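Local coordinates for trwC protein (Escherichia coli, PDB 1QX0), which is the relaxase domain of a conjugative relaxase-helicase and probably nicks plasmid DNA at the transfer origin and carries the cut strand, with the help of a bound metal ion, at residues Thr87-Lys92 against Gln159-Ala164; Tyr19-Asp24 against Phe148-Ser153. One frame throughout, in Å; residues are numbered along the deposited sequence.

Contact 1: residues Thr87-Lys92 against Gln159-Ala164; sequences TFSAPK and QLHTHA. With ZN (zinc ion), chain D; nucleotides of chain A.
Phe88 and Thr162 form the hydrogen-bonded pair at the middle of an antiparallel ladder in the central sheet of the relaxase domain, which here carries two ligands of the HUH-type three-histidine metal site. Backbone bonds set the register: Phe88 N reaches Thr162 O at 2.8 Å, Thr162 N returns to Phe88 O, and past the strand end Ala90 N meets Leu160 O nearly head-on, with an N-H...O angle of 170°.

The alternation of the strands divides the side chains between two faces. Thr87, Ser89, His161 and His163 share one, where both imidazoles give NE2 to the zinc ion, at 2.2 Å for His161 and 2.3 Å for His163. Each ND1 has its own partner: that of His161 donates to Gln159 O from above the carbonyl plane, while that of His163 bonds to Asp85 and only weakly to Thr87 OG1. On the other face the flat Phe88 ring turns its edge to the small Ala164 methyl, CE1 to CB 4.0 Å.

Beyond the ladder, polar groups meet the DNA. Gln159, bent at chi2 (55°), sends NE2 to O2 of DT23 of chain A at 2.9 Å and OE1 to Lys92 NZ, consistent with thymine recognition; trimming it to an alanine is likely to leave the thymine O2 without this donor and Lys92 with one acceptor fewer. DT23 N3 in turn donates to Ser89 O. Long and bent at chi2 and chi3, Lys92 also bonds Pro158 O and Phe232 O, and its NZ lies 3.1 Å from phosphate oxygen OP1 of DC24 of chain A.

Contact 2: residues Tyr19-Asp24 against Phe148-Ser153; sequences YEDGAD and FRHETS. With ZN (zinc ion), chain D.
Asp21 lies directly over the ring of His150, its CB 4.1 Å from the ring centroid and only 9° off the normal, a CH-pi contact that covers one face of a metal-binding imidazole. The ring's two nitrogens carry the polar contacts: ND1 binds the zinc ion at 2.1 Å, and NE2 is hydrogen-bonded to the backbone oxygen of Tyr18. Histidine suits the place because its two nitrogens serve metal and loop at once.

The carboxylate of Asp21 reaches past His150 to Thr152, two residues on in the strand. With CG anti to the backbone N (chi1 179°), OD1 comes within 2.9 Å of Thr152 OG1, which donates to it from above the carboxylate plane; Arg156 also bonds this hydroxyl. At the other end of the contact Phe148 brings CE2 over one face of the Tyr19 ring, 3.6 Å from CE1, the two planes turned by 59°. These broad, flat rings give apolar contact between loop and strand, while the Tyr19 hydroxyl bonds elsewhere.

Outside this shell, segment 148-153 is held in the sheet by backbone bonds to strand 158-171, and Arg149 pairs with Asp111. Segment 19-24 is an irregular loop with an inverse gamma turn at Asp21, poorly ordered from Glu20 onward. As modelled, Asp21 OD1 is 4.8 Å from the zinc ion and no ligand, but its charge would be expected to favour a cation there.

How the contacts relate
Contact 1 and contact 2 complete one metal site between them: segment 159-164 gives His161 and His163, and segment 148-153 gives His150, while one water coordinates the zinc ion 2.5 Å away. Their centres lie 11 Å apart. Strands 145-152 and 158-171 are neighbours in the sheet, and His161 O to His150 N (2.7 Å) and His163 O to Phe148 N (2.8 Å) are probable hydrogen bonds that set the register of the two strands and so bring the three histidines within reach of one metal. Segment 87-92, beyond 159-164, joins the metal-bearing strand to the DNA side, whereas segment 19-24 covers a face of His150 from the loop.

Contact 1: residues Thr87-Lys92 against Gln159-Ala164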
loop_
_atom_site.group_PDB
_atom_site.type_symbol
_atom_site.label_atom_id
_atom_site.label_comp_id
_atom_site.label_asym_id
_atom_site.label_seq_id
_atom_site.Cartn_x
_atom_site.Cartn_y
_atom_site.Cartn_z
ATOM N N THR B 87 2.174 1.297 0.288
ATOM C CA THR B 87 1.352 0.408 -0.527
ATOM C C THR B 87 1.954 -0.983 -0.424
ATOM O O THR B 87 3.074 -1.194 -0.861
ATOM C CB THR B 87 1.262 0.933 -2.000
ATOM O OG1 THR B 87 0.579 2.211 -2.028
ATOM C CG2 THR B 87 0.422 0.000 -2.895
ATOM N N PHE B 88 1.222 -1.921 0.182
ATOM C CA PHE B 88 1.727 -3.295 0.349
ATOM C C PHE B 88 1.175 -4.201 -0.743
ATOM O O PHE B 88 -0.047 -4.300 -0.896
ATOM C CB PHE B 88 1.248 -3.854 1.685
ATOM C CG PHE B 88 1.818 -3.154 2.875
ATOM C CD1 PHE B 88 1.256 -1.958 3.341
ATOM C CD2 PHE B 88 2.902 -3.700 3.559
ATOM C CE1 PHE B 88 1.782 -1.310 4.467
ATOM C CE2 PHE B 88 3.428 -3.052 4.670
ATOM C CZ PHE B 88 2.871 -1.846 5.124
ATOM N N SER B 89 2.052 -4.896 -1.471
ATOM C CA SER B 89 1.599 -5.726 -2.608
ATOM C C SER B 89 2.040 -7.133 -2.436
ATOM O O SER B 89 3.221 -7.375 -2.229
ATOM C CB SER B 89 2.168 -5.188 -3.921
ATOM O OG SER B 89 1.648 -3.894 -4.143
ATOM N N ALA B 90 1.099 -8.078 -2.545
ATOM C CA ALA B 90 1.440 -9.488 -2.447
ATOM C C ALA B 90 2.175 -9.938 -3.704
ATOM O O ALA B 90 1.979 -9.351 -4.755
ATOM C CB ALA B 90 0.178 -10.328 -2.270
ATOM N N PRO B 91 3.000 -10.981 -3.574
ATOM C CA PRO B 91 3.518 -11.729 -4.714
ATOM C C PRO B 91 2.370 -12.215 -5.597
ATOM O O PRO B 91 1.326 -12.532 -5.058
ATOM C CB PRO B 91 4.183 -12.957 -4.073
ATOM C CG PRO B 91 4.299 -12.670 -2.555
ATOM C CD PRO B 91 3.500 -11.484 -2.275
ATOM N N LYS B 92 2.590 -12.288 -6.915
ATOM C CA LYS B 92 1.585 -12.657 -7.889
ATOM C C LYS B 92 0.823 -13.925 -7.575
ATOM O O LYS B 92 -0.421 -13.920 -7.543
ATOM C CB LYS B 92 2.206 -12.748 -9.280
ATOM C CG LYS B 92 1.197 -12.883 -10.465
ATOM C CD LYS B 92 0.148 -11.798 -10.483
ATOM C CE LYS B 92 0.733 -10.426 -10.675
ATOM N NZ LYS B 92 -0.372 -9.478 -10.904
ATOM N N GLN B 159 -4.231 -8.632 -8.383
ATOM C CA GLN B 159 -3.129 -7.856 -7.806
ATOM C C GLN B 159 -3.533 -7.417 -6.396
ATOM O O GLN B 159 -4.061 -6.323 -6.210
ATOM C CB GLN B 159 -2.819 -6.622 -8.692
ATOM C CG GLN B 159 -1.641 -5.747 -8.227
ATOM C CD GLN B 159 -0.308 -6.512 -8.026
ATOM O OE1 GLN B 159 -0.140 -7.686 -8.432
ATOM N NE2 GLN B 159 0.633 -5.840 -7.404
ATOM N N LEU B 160 -3.353 -8.308 -5.420
ATOM C CA LEU B 160 -3.785 -8.032 -4.065
ATOM C C LEU B 160 -2.817 -7.016 -3.500
ATOM O O LEU B 160 -1.627 -7.302 -3.308
ATOM C CB LEU B 160 -3.812 -9.314 -3.194
ATOM C CG LEU B 160 -4.264 -9.287 -1.714
ATOM C CD1 LEU B 160 -5.670 -8.743 -1.538
ATOM C CD2 LEU B 160 -4.252 -10.704 -1.174
ATOM N N HIS B 161 -3.327 -5.826 -3.236
ATOM C CA HIS B 161 -2.522 -4.783 -2.592
ATOM C C HIS B 161 -3.345 -3.924 -1.668
ATOM O O HIS B 161 -4.558 -3.791 -1.872
ATOM C CB HIS B 161 -1.822 -3.908 -3.645
ATOM C CG HIS B 161 -2.749 -3.145 -4.531
ATOM N ND1 HIS B 161 -3.344 -3.699 -5.652
ATOM C CD2 HIS B 161 -3.148 -1.849 -4.493
ATOM C CE1 HIS B 161 -4.068 -2.776 -6.262
ATOM N NE2 HIS B 161 -3.968 -1.647 -5.575
ATOM N N THR B 162 -2.687 -3.316 -0.675
ATOM C CA THR B 162 -3.353 -2.399 0.257
ATOM C C THR B 162 -2.623 -1.054 0.332
ATOM O O THR B 162 -1.416 -1.013 0.522
ATOM C CB THR B 162 -3.390 -3.003 1.694
ATOM O OG1 THR B 162 -4.211 -4.195 1.740
ATOM C CG2 THR B 162 -4.043 -2.044 2.660
ATOM N N HIS B 163 -3.370 0.034 0.222
ATOM C CA HIS B 163 -2.826 1.366 0.385
ATOM C C HIS B 163 -3.053 1.736 1.823
ATOM O O HIS B 163 -4.200 1.923 2.250
ATOM C CB HIS B 163 -3.544 2.383 -0.488
ATOM C CG HIS B 163 -3.439 2.113 -1.948
ATOM N ND1 HIS B 163 -2.383 2.560 -2.713
ATOM C CD2 HIS B 163 -4.285 1.483 -2.800
ATOM C CE1 HIS B 163 -2.577 2.199 -3.971
ATOM N NE2 HIS B 163 -3.724 1.547 -4.048
ATOM N N ALA B 164 -1.969 1.807 2.571
ATOM C CA ALA B 164 -2.040 2.251 3.950
ATOM C C ALA B 164 -1.724 3.729 3.902
ATOM O O ALA B 164 -0.568 4.115 3.760
ATOM C CB ALA B 164 -1.040 1.482 4.831
HETATM ZN ZN ZN D . -4.952 0.274 -5.481
ATOM P P DT A 23 7.846 -10.340 -9.946
ATOM O OP1 DT A 23 7.445 -11.669 -9.445
ATOM O OP2 DT A 23 8.750 -10.203 -11.132
ATOM O "O5'" DT A 23 6.521 -9.509 -10.171
ATOM C "C5'" DT A 23 5.499 -9.995 -11.083
ATOM C "C4'" DT A 23 4.129 -9.446 -10.701
ATOM O "O4'" DT A 23 3.933 -9.701 -9.299
ATOM C "C3'" DT A 23 3.932 -7.938 -10.826
ATOM O "O3'" DT A 23 2.556 -7.646 -11.025
ATOM C "C2'" DT A 23 4.284 -7.353 -9.471
ATOM C "C1'" DT A 23 3.815 -8.489 -8.576
ATOM N N1 DT A 23 4.522 -8.551 -7.245
ATOM C C2 DT A 23 4.051 -7.709 -6.259
ATOM O O2 DT A 23 3.129 -6.935 -6.409
ATOM N N3 DT A 23 4.704 -7.780 -5.062
ATOM C C4 DT A 23 5.762 -8.611 -4.752
ATOM O O4 DT A 23 6.260 -8.591 -3.635
ATOM C C5 DT A 23 6.215 -9.476 -5.807
ATOM C C7 DT A 23 7.391 -10.382 -5.547
ATOM C C6 DT A 23 5.588 -9.408 -7.005
ATOM P P DC A 24 2.020 -6.776 -12.229
ATOM O OP1 DC A 24 0.534 -6.891 -12.304
ATOM O OP2 DC A 24 2.800 -7.066 -13.466
ATOM O "O5'" DC A 24 2.382 -5.310 -11.696
ATOM C "C5'" DC A 24 1.744 -4.739 -10.556
ATOM C "C4'" DC A 24 2.252 -3.316 -10.322
ATOM O "O4'" DC A 24 3.667 -3.413 -10.032
ATOM C "C3'" DC A 24 2.175 -2.357 -11.523
ATOM O "O3'" DC A 24 2.018 -1.079 -11.126
ATOM C "C2'" DC A 24 3.547 -2.384 -12.184
ATOM C "C1'" DC A 24 4.405 -2.607 -10.945
ATOM N N1 DC A 24 5.708 -3.188 -11.246
ATOM C C2 DC A 24 6.826 -2.355 -11.071
ATOM O O2 DC A 24 6.696 -1.209 -10.659
ATOM N N3 DC A 24 8.051 -2.805 -11.325
ATOM C C4 DC A 24 8.206 -4.034 -11.768
ATOM N N4 DC A 24 9.474 -4.383 -11.996
ATOM C C5 DC A 24 7.093 -4.920 -11.965
ATOM C C6 DC A 24 5.861 -4.451 -11.706
ATOM P P DG A 22 13.208 -6.233 -9.061
ATOM O OP1 DG A 22 13.838 -7.491 -9.420
ATOM O OP2 DG A 22 12.940 -5.124 -10.028
ATOM O "O5'" DG A 22 11.798 -6.619 -8.429
ATOM C "C5'" DG A 22 11.642 -7.831 -7.725
ATOM C "C4'" DG A 22 10.150 -8.145 -7.676
ATOM O "O4'" DG A 22 9.406 -7.017 -7.119
ATOM C "C3'" DG A 22 9.504 -8.480 -9.028
ATOM O "O3'" DG A 22 8.546 -9.508 -8.792
ATOM C "C2'" DG A 22 8.870 -7.150 -9.420
ATOM C "C1'" DG A 22 8.455 -6.558 -8.061
ATOM N N9 DG A 22 8.419 -5.074 -8.015
ATOM C C8 DG A 22 9.453 -4.199 -8.270
ATOM N N7 DG A 22 9.111 -2.946 -8.156
ATOM C C5 DG A 22 7.782 -2.968 -7.827
ATOM C C6 DG A 22 6.869 -1.914 -7.574
ATOM O O6 DG A 22 7.037 -0.679 -7.586
ATOM N N1 DG A 22 5.605 -2.422 -7.268
ATOM C C2 DG A 22 5.249 -3.748 -7.214
ATOM N N2 DG A 22 3.966 -4.034 -6.909
ATOM N N3 DG A 22 6.104 -4.727 -7.455
ATOM C C4 DG A 22 7.342 -4.277 -7.743
HETATM O O HOH W 1 0.399 -3.012 -6.684
HETATM O O HOH W 2 0.432 -9.634 -7.013
HETATM O O HOH W 3 -3.468 0.925 -7.377
#

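Contact 2: residues Tyr19-Asp24 against Phe148-Ser153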
loop_
_atom_site.group_PDB
_atom_site.type_symbol
_atom_site.label_atom_id
_atom_site.label_comp_id
_atom_site.label_asym_id
_atom_site.label_seq_id
_atom_site.Cartn_x
_atom_site.Cartn_y
_atom_site.Cartn_z
ATOM N N TYR B 19 -11.147 4.585 -2.378
ATOM C CA TYR B 19 -12.423 3.856 -2.344
ATOM C C TYR B 19 -12.799 3.216 -3.690
ATOM O O TYR B 19 -13.487 2.193 -3.722
ATOM C CB TYR B 19 -13.555 4.796 -1.939
ATOM C CG TYR B 19 -13.527 5.182 -0.489
ATOM C CD1 TYR B 19 -12.711 6.220 -0.048
ATOM C CD2 TYR B 19 -14.312 4.511 0.448
ATOM C CE1 TYR B 19 -12.677 6.585 1.291
ATOM C CE2 TYR B 19 -14.284 4.862 1.794
ATOM C CZ TYR B 19 -13.462 5.900 2.201
ATOM O OH TYR B 19 -13.422 6.272 3.519
ATOM N N GLU B 20 -12.345 3.816 -4.789
ATOM C CA GLU B 20 -12.865 3.501 -6.124
ATOM C C GLU B 20 -12.633 2.063 -6.623
ATOM O O GLU B 20 -13.599 1.391 -6.999
ATOM C CB GLU B 20 -12.418 4.549 -7.145
ATOM C CG GLU B 20 -13.032 5.923 -6.904
ATOM C CD GLU B 20 -13.275 6.694 -8.191
ATOM O OE1 GLU B 20 -14.398 7.233 -8.368
ATOM O OE2 GLU B 20 -12.337 6.765 -9.026
ATOM N N ASP B 21 -11.386 1.584 -6.631
ATOM C CA ASP B 21 -11.141 0.157 -6.899
ATOM C C ASP B 21 -11.439 -0.615 -5.617
ATOM O O ASP B 21 -10.531 -0.984 -4.876
ATOM C CB ASP B 21 -9.699 -0.097 -7.397
ATOM C CG ASP B 21 -9.392 -1.595 -7.675
ATOM O OD1 ASP B 21 -8.306 -1.868 -8.238
ATOM O OD2 ASP B 21 -10.134 -2.559 -7.368
ATOM N N GLY B 22 -12.721 -0.848 -5.346
ATOM C CA GLY B 22 -13.102 -1.510 -4.112
ATOM C C GLY B 22 -14.578 -1.799 -3.976
ATOM O O GLY B 22 -14.963 -2.669 -3.194
ATOM N N ALA B 23 -15.404 -1.060 -4.719
ATOM C CA ALA B 23 -16.854 -1.256 -4.697
ATOM C C ALA B 23 -17.233 -2.525 -5.462
ATOM O O ALA B 23 -18.156 -3.246 -5.069
ATOM C CB ALA B 23 -17.578 -0.027 -5.262
ATOM N N ASP B 24 -16.491 -2.792 -6.541
ATOM C CA ASP B 24 -16.677 -3.980 -7.384
ATOM C C ASP B 24 -15.845 -5.194 -6.913
ATOM O O ASP B 24 -15.933 -6.277 -7.497
ATOM C CB ASP B 24 -16.320 -3.648 -8.844
ATOM C CG ASP B 24 -17.339 -2.736 -9.517
ATOM O OD1 ASP B 24 -18.515 -3.131 -9.661
ATOM O OD2 ASP B 24 -17.042 -1.608 -9.956
ATOM N N PHE B 148 -6.776 0.859 2.608
ATOM C CA PHE B 148 -7.664 0.573 1.479
ATOM C C PHE B 148 -7.136 -0.617 0.686
ATOM O O PHE B 148 -6.150 -0.516 -0.053
ATOM C CB PHE B 148 -7.832 1.828 0.596
ATOM C CG PHE B 148 -8.258 3.042 1.372
ATOM C CD1 PHE B 148 -7.302 3.909 1.928
ATOM C CD2 PHE B 148 -9.616 3.294 1.612
ATOM C CE1 PHE B 148 -7.698 5.035 2.675
ATOM C CE2 PHE B 148 -10.015 4.400 2.359
ATOM C CZ PHE B 148 -9.036 5.263 2.913
ATOM N N ARG B 149 -7.786 -1.759 0.872
ATOM C CA ARG B 149 -7.394 -2.987 0.188
ATOM C C ARG B 149 -8.034 -3.058 -1.203
ATOM O O ARG B 149 -9.233 -2.802 -1.371
ATOM C CB ARG B 149 -7.765 -4.217 1.021
ATOM C CG ARG B 149 -7.108 -5.513 0.524
ATOM C CD ARG B 149 -7.612 -6.805 1.142
ATOM N NE ARG B 149 -9.023 -6.972 0.895
ATOM C CZ ARG B 149 -9.942 -7.190 1.832
ATOM N NH1 ARG B 149 -11.205 -7.313 1.468
ATOM N NH2 ARG B 149 -9.613 -7.322 3.113
ATOM N N HIS B 150 -7.214 -3.416 -2.191
ATOM C CA HIS B 150 -7.608 -3.449 -3.594
ATOM C C HIS B 150 -7.214 -4.791 -4.185
ATOM O O HIS B 150 -6.366 -5.470 -3.636
ATOM C CB HIS B 150 -6.874 -2.338 -4.332
ATOM C CG HIS B 150 -7.356 -0.960 -3.986
ATOM N ND1 HIS B 150 -6.780 0.175 -4.504
ATOM C CD2 HIS B 150 -8.381 -0.536 -3.207
ATOM C CE1 HIS B 150 -7.425 1.240 -4.053
ATOM N NE2 HIS B 150 -8.402 0.834 -3.266
ATOM N N GLU B 151 -7.805 -5.150 -5.332
ATOM C CA GLU B 151 -7.642 -6.497 -5.880
ATOM C C GLU B 151 -7.140 -6.573 -7.313
ATOM O O GLU B 151 -6.893 -7.671 -7.805
ATOM C CB GLU B 151 -8.956 -7.305 -5.739
ATOM C CG GLU B 151 -9.496 -7.371 -4.319
ATOM C CD GLU B 151 -10.819 -8.131 -4.191
ATOM O OE1 GLU B 151 -11.407 -8.508 -5.239
ATOM O OE2 GLU B 151 -11.264 -8.356 -3.024
ATOM N N THR B 152 -7.001 -5.444 -8.001
ATOM C CA THR B 152 -6.670 -5.487 -9.428
ATOM C C THR B 152 -5.608 -4.496 -9.850
ATOM O O THR B 152 -5.488 -3.411 -9.248
ATOM C CB THR B 152 -7.918 -5.307 -10.348
ATOM O OG1 THR B 152 -8.363 -3.951 -10.288
ATOM C CG2 THR B 152 -9.123 -6.068 -9.837
ATOM N N SER B 153 -4.853 -4.874 -10.895
ATOM C CA SER B 153 -3.797 -4.025 -11.412
ATOM C C SER B 153 -4.395 -3.074 -12.432
ATOM O O SER B 153 -5.556 -3.236 -12.844
ATOM C CB SER B 153 -2.631 -4.834 -12.012
ATOM O OG SER B 153 -2.861 -5.251 -13.353
HETATM ZN ZN ZN D . -4.952 0.274 -5.481
HETATM O O HOH W 3 -3.468 0.925 -7.377
#